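Local atomic coordinates of post-proline cleaving enzyme (Rickettsia typhi, PDB entry 4HVT), a protein that probably acts as a serine-type oligopeptidase, hydrolysing peptides at the bond that follows a proline residue. Residues Q54-I59 with S691-I696; Q70-Y75 with F496-N501; Y394-F399 with Y447-K452; V510-N515 with F543-E548. All coordinates share one frame; numbering follows the deposited sequence. Where two conformers were deposited one is given.

Contact 1 of 4, residues Q54-I59 with S691-I696; sequences QEYKQI and SANYFI
Y56 leans across I696, and its ring and the isoleucine branch cross obliquely. From CB the chain turns with CG anti to the backbone N (chi1 -178°), which carries the ring along the flank of the neighbouring helix. CD1 lies 4.0 Å from I696 CG2, and the next ring atom, CE1, makes the tightest touch, 3.4 Å from the same methyl. CZ is only slightly farther off, so a single methyl touches CD1, CE1 and CZ in turn. At the tip, Y56 OH donates to a water at 2.7 Å. The water in turn donates a hydrogen bond to N693 OD1 at 2.9 Å, while N693 ND2 is held by E47. Tyrosine suits this partly exposed place because its ring can pack on an aliphatic branch while its hydroxyl reaches N693 through a water. One helical turn on, I59 brings CG2 to 3.6 Å from I696 O, a van der Waals contact with a carbonyl that accepts a hydrogen bond from T700 OG1. The two CG2 methyls of I59 and I696 lie 4.4 Å apart, and these branched aliphatic groups fill the buried side of the seam. Helix 56-67 thus lies against helix 688-706, the last of the chain, with I63 and F67 extending the seam. From the latter helix, Y694 reaches T644 and E589, on strands 640-646 and 585-589 of the hydrolase sheet.

Contact 2 of 4, residues Q70-Y75 with F496-N501; sequences QRKTPY and FSRIKN
R498 reaches across to K72 and R71, its guanidinium edge lying against the aliphatic part of the lysine, with NH1 4.0 Å from K72 CG. It stands in the first turn of helix 498-505, an N-capped helix of the hydrolase domain, while R71 and K72 belong to the linker that runs from helix 56-67 into the first strand of the beta-propeller. The arginine side chain is extended from CG to NE, which lets it reach the linker. Its NH2 comes to 3.8 Å from NH2 of R71, and the two guanidinium planes stand 60° apart. D69 draws the two heads together: its OD2 forms a salt bridge with both NH2 atoms. E502 takes the NE of R498, and Y440 adds a cation-pi contact, so the group is held from several directions. Arginine is apt here, since one flat group can serve two acids, a ring and an alkyl chain. R71 bends at its third torsion (chi3 -46°) to turn its head toward the shared acid. K72 leads its amino group away to the carbonyls of M88 and F67, leaving its methylene to R498. At the helix start, serine makes a natural cap: S497 OG accepts from K500 N at 3.2 Å, nearly straight at 167°.

Contact 3 of 4, residues Y394-F399 with Y447-K452; sequences YQNAIF and YVLEQK
Q451 OE1 accepts from N396 ND2 at 3.0 Å, the one direct hydrogen bond between these two segments. The oxygen lies close to the amide plane of N396, where its N-H bonds lie, but the bond is bent, with an N-H...O angle of 141°. Seen from the glutamine, the donor is tilted 26° from the carbonyl plane, and the two amide planes are turned 50° against each other. Q451 reaches the asparagine with a straight chain, CG anti to the backbone N, and its NE2 goes on to N369 O, so both ends of the amide are used. N396 also uses both ends: its OD1 accepts from a water at 2.9 Å, and that water donates as well to L449 O at 2.9 Å. Beside these polar links, L449 CD2 packs 3.8 Å from N396 CB. N396 lies in the left-handed helical region of backbone angles, phi and psi both positive, which asparagine tolerates well, and its short amide can both give and take. V448, E450 and K452 bond through their backbones to strand 461-469. The turn leading into strand 398-402 of the last propeller sheet lies against the face formed by L449, Q451 and F465 near the outer strand 447-455 of the hydrolase sheet, and the water reaches that strand's edge at L449 O. V371, from strand 371-380, also lines the junction.

Contact 4 of 4, residues V510-N515 with F543-E548; sequences VSVLAN and FAVSEE
V545 sets its two methyls over A514 and V512, joining helix 536-551 to strand 510-514. Followed in order, the helical segment begins with F543, which meets R579 in a cation-pi contact; one turn later E547 forms a salt bridge with the same arginine. Between them V545 carries the contact. Its CG2 lies 4.0 Å from A514 CB and its CG1 4.1 Å from that same CB, so the fork of the valine straddles the alanine methyl. CG1, anti to the backbone N (chi1 176°), also faces V512 CG1 at 4.4 Å, a looser touch. The next residue, S546, rests on L482 of the adjacent strand 480-483, so the helix covers more than one strand of the sheet. On the strand, V512 and A514 both direct their CB atoms to the helix, while L513 between them points the other way. The beta-branch of V512 suits a strand, V545 offers two methyls to a buried interface, and alanine lets the helix come close: the CA atoms of A514 and V545 are 6.9 Å apart. Strand 510-514, helix 536-551 and strand 560-565 form a beta-alpha-beta crossover that passes over strand 480-483, as in the alpha/beta-hydrolase fold, and the last strand leads into the probable nucleophile elbow.

How the contacts relate
From the N terminus, helix 56-67 opens contact 1, whose loop closes at the far end of the chain on helix 688-706; the other three contacts nest within it. Contact 2 opens on the linker into the propeller and closes on helix 498-505, enclosing contact 3, which ties the start of the last propeller sheet to the edge strand of the hydrolase sheet. Contact 4 follows contact 2 in series and is internal to the hydrolase domain. Contacts 3 and 4 reach the same eight-stranded sheet, their centres about 16 Å apart. Contact 1 thus packs helix 56-67, near the N terminus, on the last helix of the chain, and contacts 2 and 3 bridge propeller-side and hydrolase segments.

Contact 1 of 4, residues Q54-I59 with S691-I696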
loop_
_atom_site.group_PDB
_atom_site.type_symbol
_atom_site.label_atom_id
_atom_site.label_comp_id
_atom_site.label_asym_id
_atom_site.label_seq_id
_atom_site.Cartn_x
_atom_site.Cartn_y
_atom_site.Cartn_z
ATOM N N GLN A 54 18.847 24.144 -13.126
ATOM C CA GLN A 54 19.761 24.620 -12.109
ATOM C C GLN A 54 19.570 23.870 -10.802
ATOM O O GLN A 54 20.525 23.681 -10.036
ATOM C CB GLN A 54 19.632 26.166 -11.892
ATOM N N GLU A 55 18.339 23.397 -10.545
ATOM C CA GLU A 55 18.030 22.807 -9.239
ATOM C C GLU A 55 18.507 21.366 -9.104
ATOM O O GLU A 55 18.546 20.844 -7.999
ATOM C CB GLU A 55 16.529 22.874 -8.963
ATOM C CG GLU A 55 15.947 24.280 -8.827
ATOM C CD GLU A 55 15.596 24.968 -10.145
ATOM O OE1 GLU A 55 15.728 24.393 -11.217
ATOM O OE2 GLU A 55 15.286 26.184 -10.106
ATOM N N TYR A 56 18.854 20.718 -10.213
ATOM C CA TYR A 56 19.117 19.264 -10.208
ATOM C C TYR A 56 20.274 18.840 -9.269
ATOM O O TYR A 56 20.131 17.891 -8.453
ATOM C CB TYR A 56 19.401 18.785 -11.626
ATOM C CG TYR A 56 19.621 17.322 -11.734
ATOM C CD1 TYR A 56 18.540 16.471 -11.899
ATOM C CD2 TYR A 56 20.900 16.757 -11.631
ATOM C CE1 TYR A 56 18.705 15.111 -11.973
ATOM C CE2 TYR A 56 21.060 15.366 -11.709
ATOM C CZ TYR A 56 19.961 14.569 -11.866
ATOM O OH TYR A 56 20.063 13.194 -11.980
ATOM N N LYS A 57 21.420 19.532 -9.378
ATOM C CA LYS A 57 22.586 19.170 -8.581
ATOM C C LYS A 57 22.248 19.165 -7.117
ATOM O O LYS A 57 22.641 18.258 -6.395
ATOM C CB LYS A 57 23.756 20.151 -8.811
ATOM N N GLN A 58 21.537 20.201 -6.651
ATOM C CA GLN A 58 21.223 20.355 -5.223
ATOM C C GLN A 58 20.197 19.302 -4.732
ATOM O O GLN A 58 20.392 18.628 -3.710
ATOM C CB GLN A 58 20.677 21.758 -4.968
ATOM C CG GLN A 58 20.486 22.128 -3.504
ATOM C CD GLN A 58 21.701 21.884 -2.609
ATOM O OE1 GLN A 58 22.863 22.048 -3.013
ATOM N NE2 GLN A 58 21.433 21.538 -1.361
ATOM N N ILE A 59 19.101 19.201 -5.470
ATOM C CA ILE A 59 18.092 18.115 -5.271
ATOM C C ILE A 59 18.772 16.731 -5.249
ATOM O O ILE A 59 18.585 15.981 -4.321
ATOM C CB ILE A 59 16.995 18.142 -6.359
ATOM C CG1 ILE A 59 16.143 19.430 -6.332
ATOM C CG2 ILE A 59 16.072 16.935 -6.239
ATOM C CD1 ILE A 59 15.250 19.596 -5.115
ATOM N N SER A 691 14.833 4.045 -7.037
ATOM C CA SER A 691 13.904 4.906 -6.304
ATOM C C SER A 691 14.537 6.273 -6.084
ATOM O O SER A 691 13.913 7.308 -6.278
ATOM C CB SER A 691 13.524 4.272 -4.979
ATOM O OG SER A 691 12.534 5.043 -4.312
ATOM N N ALA A 692 15.792 6.265 -5.688
ATOM C CA ALA A 692 16.523 7.506 -5.483
ATOM C C ALA A 692 16.508 8.372 -6.757
ATOM O O ALA A 692 16.188 9.571 -6.697
ATOM C CB ALA A 692 17.940 7.210 -5.035
ATOM N N ASN A 693 16.803 7.753 -7.892
ATOM C CA ASN A 693 16.802 8.490 -9.159
ATOM C C ASN A 693 15.409 9.022 -9.515
ATOM O O ASN A 693 15.271 10.132 -10.011
ATOM C CB ASN A 693 17.401 7.606 -10.235
ATOM C CG ASN A 693 17.572 8.339 -11.558
ATOM O OD1 ASN A 693 18.435 9.186 -11.717
ATOM N ND2 ASN A 693 16.719 8.026 -12.490
ATOM N N TYR A 694 14.368 8.208 -9.276
ATOM C CA TYR A 694 12.989 8.624 -9.487
ATOM C C TYR A 694 12.634 9.897 -8.689
ATOM O O TYR A 694 12.111 10.875 -9.238
ATOM C CB TYR A 694 12.085 7.461 -9.082
ATOM C CG TYR A 694 10.638 7.696 -9.283
ATOM C CD1 TYR A 694 9.871 8.338 -8.335
ATOM C CD2 TYR A 694 10.011 7.284 -10.477
ATOM C CE1 TYR A 694 8.525 8.556 -8.537
ATOM C CE2 TYR A 694 8.653 7.433 -10.651
ATOM C CZ TYR A 694 7.923 8.108 -9.735
ATOM O OH TYR A 694 6.601 8.291 -9.877
ATOM N N PHE A 695 12.976 9.913 -7.407
ATOM C CA PHE A 695 12.684 11.081 -6.573
ATOM C C PHE A 695 13.552 12.316 -6.842
ATOM O O PHE A 695 13.094 13.431 -6.687
ATOM C CB PHE A 695 12.668 10.713 -5.098
ATOM C CG PHE A 695 11.442 9.932 -4.740
ATOM C CD1 PHE A 695 10.170 10.523 -4.900
ATOM C CD2 PHE A 695 11.529 8.602 -4.451
ATOM C CE1 PHE A 695 9.014 9.832 -4.618
ATOM C CE2 PHE A 695 10.380 7.896 -4.134
ATOM C CZ PHE A 695 9.124 8.501 -4.247
ATOM N N ILE A 696 14.765 12.108 -7.300
ATOM C CA ILE A 696 15.561 13.230 -7.798
ATOM C C ILE A 696 14.894 13.869 -9.013
ATOM O O ILE A 696 14.847 15.095 -9.138
ATOM C CB ILE A 696 17.010 12.796 -8.151
ATOM C CG1 ILE A 696 17.794 12.377 -6.898
ATOM C CG2 ILE A 696 17.747 13.877 -8.913
ATOM C CD1 ILE A 696 18.901 11.399 -7.260
HETATM O O HOH W 1 18.288 11.641 -13.200
#

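Contact 2 of 4, residues Q70-Y75 with F496-N501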
loop_
_atom_site.group_PDB
_atom_site.type_symbol
_atom_site.label_atom_id
_atom_site.label_comp_id
_atom_site.label_asym_id
_atom_site.label_seq_id
_atom_site.Cartn_x
_atom_site.Cartn_y
_atom_site.Cartn_z
ATOM N N GLN A 70 23.486 6.247 6.476
ATOM C CA GLN A 70 23.668 5.176 7.447
ATOM C C GLN A 70 22.886 5.445 8.754
ATOM O O GLN A 70 22.740 4.549 9.573
ATOM C CB GLN A 70 25.168 4.981 7.754
ATOM C CG GLN A 70 25.971 4.412 6.591
ATOM C CD GLN A 70 25.439 3.082 6.111
ATOM O OE1 GLN A 70 25.383 2.121 6.876
ATOM N NE2 GLN A 70 25.019 3.013 4.841
ATOM N N ARG A 71 22.380 6.656 8.957
ATOM C CA ARG A 71 21.561 6.934 10.148
ATOM C C ARG A 71 20.065 6.728 9.922
ATOM O O ARG A 71 19.287 7.043 10.786
ATOM C CB ARG A 71 21.845 8.336 10.721
ATOM C CG ARG A 71 23.301 8.616 11.068
ATOM C CD ARG A 71 23.511 10.131 11.312
ATOM N NE ARG A 71 22.811 10.765 10.209
ATOM C CZ ARG A 71 22.471 12.043 10.057
ATOM N NH1 ARG A 71 22.855 13.021 10.913
ATOM N NH2 ARG A 71 21.782 12.339 8.940
ATOM N N LYS A 72 19.649 6.181 8.778
ATOM C CA LYS A 72 18.204 5.776 8.611
ATOM C C LYS A 72 17.756 4.840 9.719
ATOM O O LYS A 72 18.548 4.010 10.199
ATOM C CB LYS A 72 17.952 5.066 7.277
ATOM C CG LYS A 72 18.093 5.935 6.062
ATOM C CD LYS A 72 17.617 5.204 4.795
ATOM C CE LYS A 72 18.486 4.039 4.405
ATOM N NZ LYS A 72 18.053 3.458 3.083
ATOM N N THR A 73 16.492 4.950 10.112
ATOM C CA THR A 73 15.976 4.157 11.213
ATOM C C THR A 73 15.727 2.745 10.751
ATOM O O THR A 73 14.961 2.554 9.771
ATOM C CB THR A 73 14.679 4.768 11.762
ATOM O OG1 THR A 73 15.004 6.076 12.263
ATOM C CG2 THR A 73 14.149 3.921 12.885
ATOM N N PRO A 74 16.357 1.755 11.438
ATOM C CA PRO A 74 16.139 0.349 11.033
ATOM C C PRO A 74 14.910 -0.263 11.724
ATOM O O PRO A 74 15.005 -0.822 12.788
ATOM C CB PRO A 74 17.435 -0.328 11.495
ATOM C CG PRO A 74 17.817 0.426 12.730
ATOM C CD PRO A 74 17.395 1.848 12.479
ATOM N N TYR A 75 13.744 -0.096 11.142
ATOM C CA TYR A 75 12.510 -0.582 11.721
ATOM C C TYR A 75 12.532 -2.103 11.721
ATOM O O TYR A 75 13.175 -2.753 10.875
ATOM C CB TYR A 75 11.308 -0.035 10.933
ATOM C CG TYR A 75 11.224 1.463 10.995
ATOM C CD1 TYR A 75 10.774 2.091 12.146
ATOM C CD2 TYR A 75 11.635 2.268 9.932
ATOM C CE1 TYR A 75 10.721 3.441 12.248
ATOM C CE2 TYR A 75 11.580 3.651 10.034
ATOM C CZ TYR A 75 11.130 4.223 11.207
ATOM O OH TYR A 75 11.093 5.583 11.323
ATOM N N PHE A 496 5.178 10.893 8.870
ATOM C CA PHE A 496 6.405 11.657 8.754
ATOM C C PHE A 496 7.109 11.242 7.485
ATOM O O PHE A 496 7.416 10.057 7.301
ATOM C CB PHE A 496 7.349 11.365 9.962
ATOM C CG PHE A 496 8.591 12.220 9.972
ATOM C CD1 PHE A 496 9.754 11.807 9.319
ATOM C CD2 PHE A 496 8.567 13.447 10.575
ATOM C CE1 PHE A 496 10.893 12.575 9.329
ATOM C CE2 PHE A 496 9.707 14.233 10.602
ATOM C CZ PHE A 496 10.852 13.809 9.957
ATOM N N SER A 497 7.311 12.186 6.570
ATOM C CA SER A 497 8.127 11.955 5.380
ATOM C C SER A 497 9.417 12.727 5.444
ATOM O O SER A 497 9.425 13.954 5.297
ATOM C CB SER A 497 7.370 12.369 4.120
ATOM O OG SER A 497 8.229 12.236 2.974
ATOM N N ARG A 498 10.510 12.000 5.604
ATOM C CA ARG A 498 11.803 12.609 5.644
ATOM C C ARG A 498 12.111 13.333 4.331
ATOM O O ARG A 498 12.631 14.446 4.334
ATOM C CB ARG A 498 12.841 11.548 5.945
ATOM C CG ARG A 498 14.112 12.142 6.384
ATOM C CD ARG A 498 15.049 11.100 6.937
ATOM N NE ARG A 498 16.338 11.729 6.912
ATOM C CZ ARG A 498 17.493 11.096 6.932
ATOM N NH1 ARG A 498 17.530 9.783 7.043
ATOM N NH2 ARG A 498 18.606 11.810 6.892
ATOM N N ILE A 499 11.786 12.709 3.199
ATOM C CA ILE A 499 12.118 13.328 1.935
ATOM C C ILE A 499 11.349 14.647 1.753
ATOM O O ILE A 499 11.914 15.661 1.372
ATOM C CB ILE A 499 11.824 12.408 0.724
ATOM C CG1 ILE A 499 12.683 11.137 0.751
ATOM C CG2 ILE A 499 12.086 13.184 -0.555
ATOM C CD1 ILE A 499 14.128 11.373 0.339
ATOM N N LYS A 500 10.043 14.625 1.958
ATOM C CA LYS A 500 9.254 15.836 1.757
ATOM C C LYS A 500 9.664 16.909 2.759
ATOM O O LYS A 500 9.840 18.061 2.415
ATOM C CB LYS A 500 7.744 15.540 1.869
ATOM N N ASN A 501 9.839 16.524 4.032
ATOM C CA ASN A 501 10.199 17.511 5.028
ATOM C C ASN A 501 11.555 18.147 4.780
ATOM O O ASN A 501 11.731 19.354 4.946
ATOM C CB ASN A 501 10.197 16.886 6.438
ATOM C CG ASN A 501 8.788 16.653 6.968
ATOM O OD1 ASN A 501 7.821 17.255 6.487
ATOM N ND2 ASN A 501 8.649 15.738 7.903
#

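Contact 3 of 4, residues Y394-F399 with Y447-K452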
loop_
_atom_site.group_PDB
_atom_site.type_symbol
_atom_site.label_atom_id
_atom_site.label_comp_id
_atom_site.label_asym_id
_atom_site.label_seq_id
_atom_site.Cartn_x
_atom_site.Cartn_y
_atom_site.Cartn_z
ATOM N N TYR A 394 2.447 12.083 21.249
ATOM C CA TYR A 394 2.641 13.028 20.156
ATOM C C TYR A 394 1.293 13.781 19.876
ATOM O O TYR A 394 0.193 13.184 19.977
ATOM C CB TYR A 394 3.038 12.233 18.903
ATOM C CG TYR A 394 4.486 11.794 18.677
ATOM C CD1 TYR A 394 5.117 10.874 19.514
ATOM C CD2 TYR A 394 5.164 12.183 17.521
ATOM C CE1 TYR A 394 6.424 10.432 19.258
ATOM C CE2 TYR A 394 6.480 11.773 17.274
ATOM C CZ TYR A 394 7.094 10.879 18.133
ATOM O OH TYR A 394 8.396 10.451 17.863
ATOM N N GLN A 395 1.342 15.062 19.507
ATOM C CA GLN A 395 0.174 15.710 18.881
ATOM C C GLN A 395 -0.044 15.154 17.473
ATOM O O GLN A 395 0.914 14.814 16.792
ATOM C CB GLN A 395 0.353 17.233 18.759
ATOM C CG GLN A 395 0.402 17.958 20.097
ATOM C CD GLN A 395 -0.949 17.976 20.800
ATOM O OE1 GLN A 395 -1.071 17.564 21.961
ATOM N NE2 GLN A 395 -1.977 18.430 20.087
ATOM N N ASN A 396 -1.289 15.078 17.018
ATOM C CA ASN A 396 -1.554 14.522 15.679
ATOM C C ASN A 396 -0.847 13.163 15.446
ATOM O O ASN A 396 -0.360 12.833 14.367
ATOM C CB ASN A 396 -1.191 15.543 14.606
ATOM C CG ASN A 396 -2.309 16.557 14.367
ATOM O OD1 ASN A 396 -2.187 17.699 14.745
ATOM N ND2 ASN A 396 -3.420 16.113 13.781
ATOM N N ALA A 397 -0.906 12.338 16.464
ATOM C CA ALA A 397 -0.205 11.057 16.483
ATOM C C ALA A 397 -0.644 10.112 15.356
ATOM O O ALA A 397 -1.812 10.083 14.966
ATOM C CB ALA A 397 -0.431 10.370 17.810
ATOM N N ILE A 398 0.347 9.415 14.794
ATOM C CA ILE A 398 0.158 8.327 13.873
ATOM C C ILE A 398 0.909 7.142 14.463
ATOM O O ILE A 398 2.090 7.275 14.807
ATOM C CB ILE A 398 0.784 8.706 12.501
ATOM C CG1 ILE A 398 0.165 9.997 11.990
ATOM C CG2 ILE A 398 0.727 7.548 11.520
ATOM C CD1 ILE A 398 -1.296 9.911 11.647
ATOM N N PHE A 399 0.207 6.016 14.561
ATOM C CA PHE A 399 0.578 4.798 15.272
ATOM C C PHE A 399 0.778 3.621 14.347
ATOM O O PHE A 399 -0.008 3.383 13.436
ATOM C CB PHE A 399 -0.504 4.470 16.290
ATOM C CG PHE A 399 -0.246 3.247 17.132
ATOM C CD1 PHE A 399 0.433 3.342 18.329
ATOM C CD2 PHE A 399 -0.781 2.012 16.757
ATOM C CE1 PHE A 399 0.640 2.199 19.135
ATOM C CE2 PHE A 399 -0.617 0.893 17.546
ATOM C CZ PHE A 399 0.109 0.971 18.734
ATOM N N TYR A 447 9.089 24.053 12.356
ATOM C CA TYR A 447 7.915 23.783 11.481
ATOM C C TYR A 447 6.551 23.845 12.184
ATOM O O TYR A 447 6.439 23.766 13.412
ATOM C CB TYR A 447 8.121 22.428 10.816
ATOM C CG TYR A 447 9.419 22.382 10.100
ATOM C CD1 TYR A 447 9.527 22.842 8.780
ATOM C CD2 TYR A 447 10.578 21.965 10.750
ATOM C CE1 TYR A 447 10.758 22.872 8.126
ATOM C CE2 TYR A 447 11.816 21.984 10.105
ATOM C CZ TYR A 447 11.905 22.420 8.797
ATOM O OH TYR A 447 13.148 22.442 8.199
ATOM N N VAL A 448 5.507 23.987 11.382
ATOM C CA VAL A 448 4.145 23.991 11.870
ATOM C C VAL A 448 3.389 22.904 11.128
ATOM O O VAL A 448 3.535 22.769 9.914
ATOM C CB VAL A 448 3.445 25.337 11.602
ATOM C CG1 VAL A 448 2.008 25.283 12.128
ATOM C CG2 VAL A 448 4.200 26.468 12.267
ATOM N N LEU A 449 2.579 22.183 11.882
ATOM C CA LEU A 449 1.645 21.189 11.390
ATOM C C LEU A 449 0.258 21.663 11.809
ATOM O O LEU A 449 -0.051 21.737 13.036
ATOM C CB LEU A 449 1.960 19.819 11.998
ATOM C CG LEU A 449 0.879 18.743 11.790
ATOM C CD1 LEU A 449 0.597 18.548 10.293
ATOM C CD2 LEU A 449 1.256 17.437 12.449
ATOM N N GLU A 450 -0.594 21.982 10.818
ATOM C CA GLU A 450 -1.962 22.365 11.113
ATOM C C GLU A 450 -2.946 21.379 10.494
ATOM O O GLU A 450 -2.842 21.045 9.307
ATOM C CB GLU A 450 -2.282 23.742 10.568
ATOM C CG GLU A 450 -1.807 24.923 11.348
ATOM C CD GLU A 450 -2.349 26.184 10.704
ATOM O OE1 GLU A 450 -1.548 26.937 10.124
ATOM O OE2 GLU A 450 -3.599 26.352 10.700
ATOM N N GLN A 451 -3.948 21.001 11.269
ATOM C CA GLN A 451 -5.079 20.228 10.726
ATOM C C GLN A 451 -6.226 21.161 10.491
ATOM O O GLN A 451 -6.660 21.871 11.399
ATOM C CB GLN A 451 -5.467 19.094 11.675
ATOM C CG GLN A 451 -6.633 18.308 11.159
ATOM C CD GLN A 451 -6.931 17.083 11.981
ATOM O OE1 GLN A 451 -6.182 16.729 12.926
ATOM N NE2 GLN A 451 -8.050 16.436 11.651
ATOM N N LYS A 452 -6.625 21.283 9.242
ATOM C CA LYS A 452 -7.603 22.212 8.814
ATOM C C LYS A 452 -8.745 21.498 8.075
ATOM O O LYS A 452 -8.713 20.279 7.901
ATOM C CB LYS A 452 -6.890 23.246 7.910
ATOM C CG LYS A 452 -5.867 24.123 8.636
ATOM C CD LYS A 452 -5.076 24.999 7.686
ATOM C CE LYS A 452 -5.875 26.205 7.217
ATOM N NZ LYS A 452 -5.669 27.366 8.119
HETATM O O HOH W 2 -0.139 19.670 15.072
#

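Contact 4 of 4, residues V510-N515 with F543-E548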
loop_
_atom_site.group_PDB
_atom_site.type_symbol
_atom_site.label_atom_id
_atom_site.label_comp_id
_atom_site.label_asym_id
_atom_site.label_seq_id
_atom_site.Cartn_x
_atom_site.Cartn_y
_atom_site.Cartn_z
ATOM N N VAL A 510 5.683 24.355 0.920
ATOM C CA VAL A 510 4.576 24.013 1.791
ATOM C C VAL A 510 4.121 22.659 1.325
ATOM O O VAL A 510 4.075 22.420 0.120
ATOM C CB VAL A 510 3.447 25.061 1.594
ATOM C CG1 VAL A 510 2.218 24.674 2.368
ATOM C CG2 VAL A 510 3.912 26.437 2.082
ATOM N N SER A 511 3.739 21.804 2.292
ATOM C CA SER A 511 3.205 20.473 1.999
ATOM C C SER A 511 1.735 20.377 2.420
ATOM O O SER A 511 1.372 20.803 3.513
ATOM C CB SER A 511 4.001 19.401 2.750
ATOM O OG SER A 511 5.278 19.196 2.154
ATOM N N VAL A 512 0.891 19.761 1.568
ATOM C CA VAL A 512 -0.493 19.610 1.921
ATOM C C VAL A 512 -0.990 18.237 1.552
ATOM O O VAL A 512 -0.672 17.742 0.485
ATOM C CB VAL A 512 -1.405 20.658 1.249
ATOM C CG1 VAL A 512 -2.833 20.592 1.756
ATOM C CG2 VAL A 512 -0.859 22.048 1.501
ATOM N N LEU A 513 -1.743 17.648 2.478
ATOM C CA LEU A 513 -2.392 16.352 2.253
ATOM C C LEU A 513 -3.876 16.519 2.483
ATOM O O LEU A 513 -4.282 16.892 3.582
ATOM C CB LEU A 513 -1.873 15.316 3.280
ATOM C CG LEU A 513 -2.443 13.893 3.223
ATOM C CD1 LEU A 513 -1.926 13.220 1.999
ATOM C CD2 LEU A 513 -1.972 13.167 4.482
ATOM N N ALA A 514 -4.670 16.166 1.484
ATOM C CA ALA A 514 -6.130 16.298 1.526
ATOM C C ALA A 514 -6.866 14.950 1.661
ATOM O O ALA A 514 -6.711 14.062 0.853
ATOM C CB ALA A 514 -6.626 17.047 0.305
ATOM N N ASN A 515 -7.674 14.828 2.700
ATOM C CA ASN A 515 -8.384 13.602 3.000
ATOM C C ASN A 515 -9.737 13.564 2.311
ATOM O O ASN A 515 -10.841 13.543 2.900
ATOM C CB ASN A 515 -8.480 13.471 4.531
ATOM C CG ASN A 515 -7.107 13.419 5.161
ATOM O OD1 ASN A 515 -6.664 14.391 5.747
ATOM N ND2 ASN A 515 -6.427 12.277 5.040
ATOM N N PHE A 543 -10.630 20.051 -5.345
ATOM C CA PHE A 543 -10.719 21.472 -5.753
ATOM C C PHE A 543 -11.013 22.394 -4.544
ATOM O O PHE A 543 -10.464 23.509 -4.429
ATOM C CB PHE A 543 -11.784 21.694 -6.841
ATOM C CG PHE A 543 -11.583 20.877 -8.079
ATOM C CD1 PHE A 543 -10.319 20.708 -8.638
ATOM C CD2 PHE A 543 -12.664 20.247 -8.683
ATOM C CE1 PHE A 543 -10.143 19.981 -9.772
ATOM C CE2 PHE A 543 -12.491 19.518 -9.836
ATOM C CZ PHE A 543 -11.236 19.343 -10.370
ATOM N N ALA A 544 -11.918 21.952 -3.667
ATOM C CA ALA A 544 -12.254 22.706 -2.447
ATOM C C ALA A 544 -11.001 23.006 -1.606
ATOM O O ALA A 544 -10.829 24.095 -1.154
ATOM C CB ALA A 544 -13.291 21.969 -1.627
ATOM N N VAL A 545 -10.157 22.011 -1.408
ATOM C CA VAL A 545 -8.891 22.235 -0.737
ATOM C C VAL A 545 -7.947 23.162 -1.548
ATOM O O VAL A 545 -7.355 24.109 -0.981
ATOM C CB VAL A 545 -8.242 20.874 -0.373
ATOM C CG1 VAL A 545 -6.898 21.114 0.239
ATOM C CG2 VAL A 545 -9.118 20.106 0.610
ATOM N N SER A 546 -7.818 22.923 -2.848
ATOM C CA SER A 546 -6.940 23.729 -3.709
ATOM C C SER A 546 -7.347 25.223 -3.600
ATOM O O SER A 546 -6.518 26.102 -3.368
ATOM C CB SER A 546 -7.003 23.225 -5.165
ATOM O OG SER A 546 -6.512 21.892 -5.301
ATOM N N GLU A 547 -8.634 25.487 -3.734
ATOM C CA GLU A 547 -9.162 26.860 -3.710
ATOM C C GLU A 547 -8.974 27.501 -2.371
ATOM O O GLU A 547 -8.731 28.727 -2.299
ATOM C CB GLU A 547 -10.652 26.846 -4.049
ATOM C CG GLU A 547 -10.883 26.528 -5.509
ATOM C CD GLU A 547 -12.333 26.393 -5.879
ATOM O OE1 GLU A 547 -13.139 25.872 -5.080
ATOM O OE2 GLU A 547 -12.654 26.759 -7.033
ATOM N N GLU A 548 -9.083 26.711 -1.312
ATOM C CA GLU A 548 -8.915 27.241 0.012
ATOM C C GLU A 548 -7.458 27.642 0.260
ATOM O O GLU A 548 -7.200 28.654 0.927
ATOM C CB GLU A 548 -9.453 26.268 1.065
ATOM C CG GLU A 548 -9.371 26.786 2.475
ATOM C CD GLU A 548 -10.414 27.850 2.790
ATOM O OE1 GLU A 548 -11.091 28.413 1.871
ATOM O OE2 GLU A 548 -10.565 28.144 3.979
#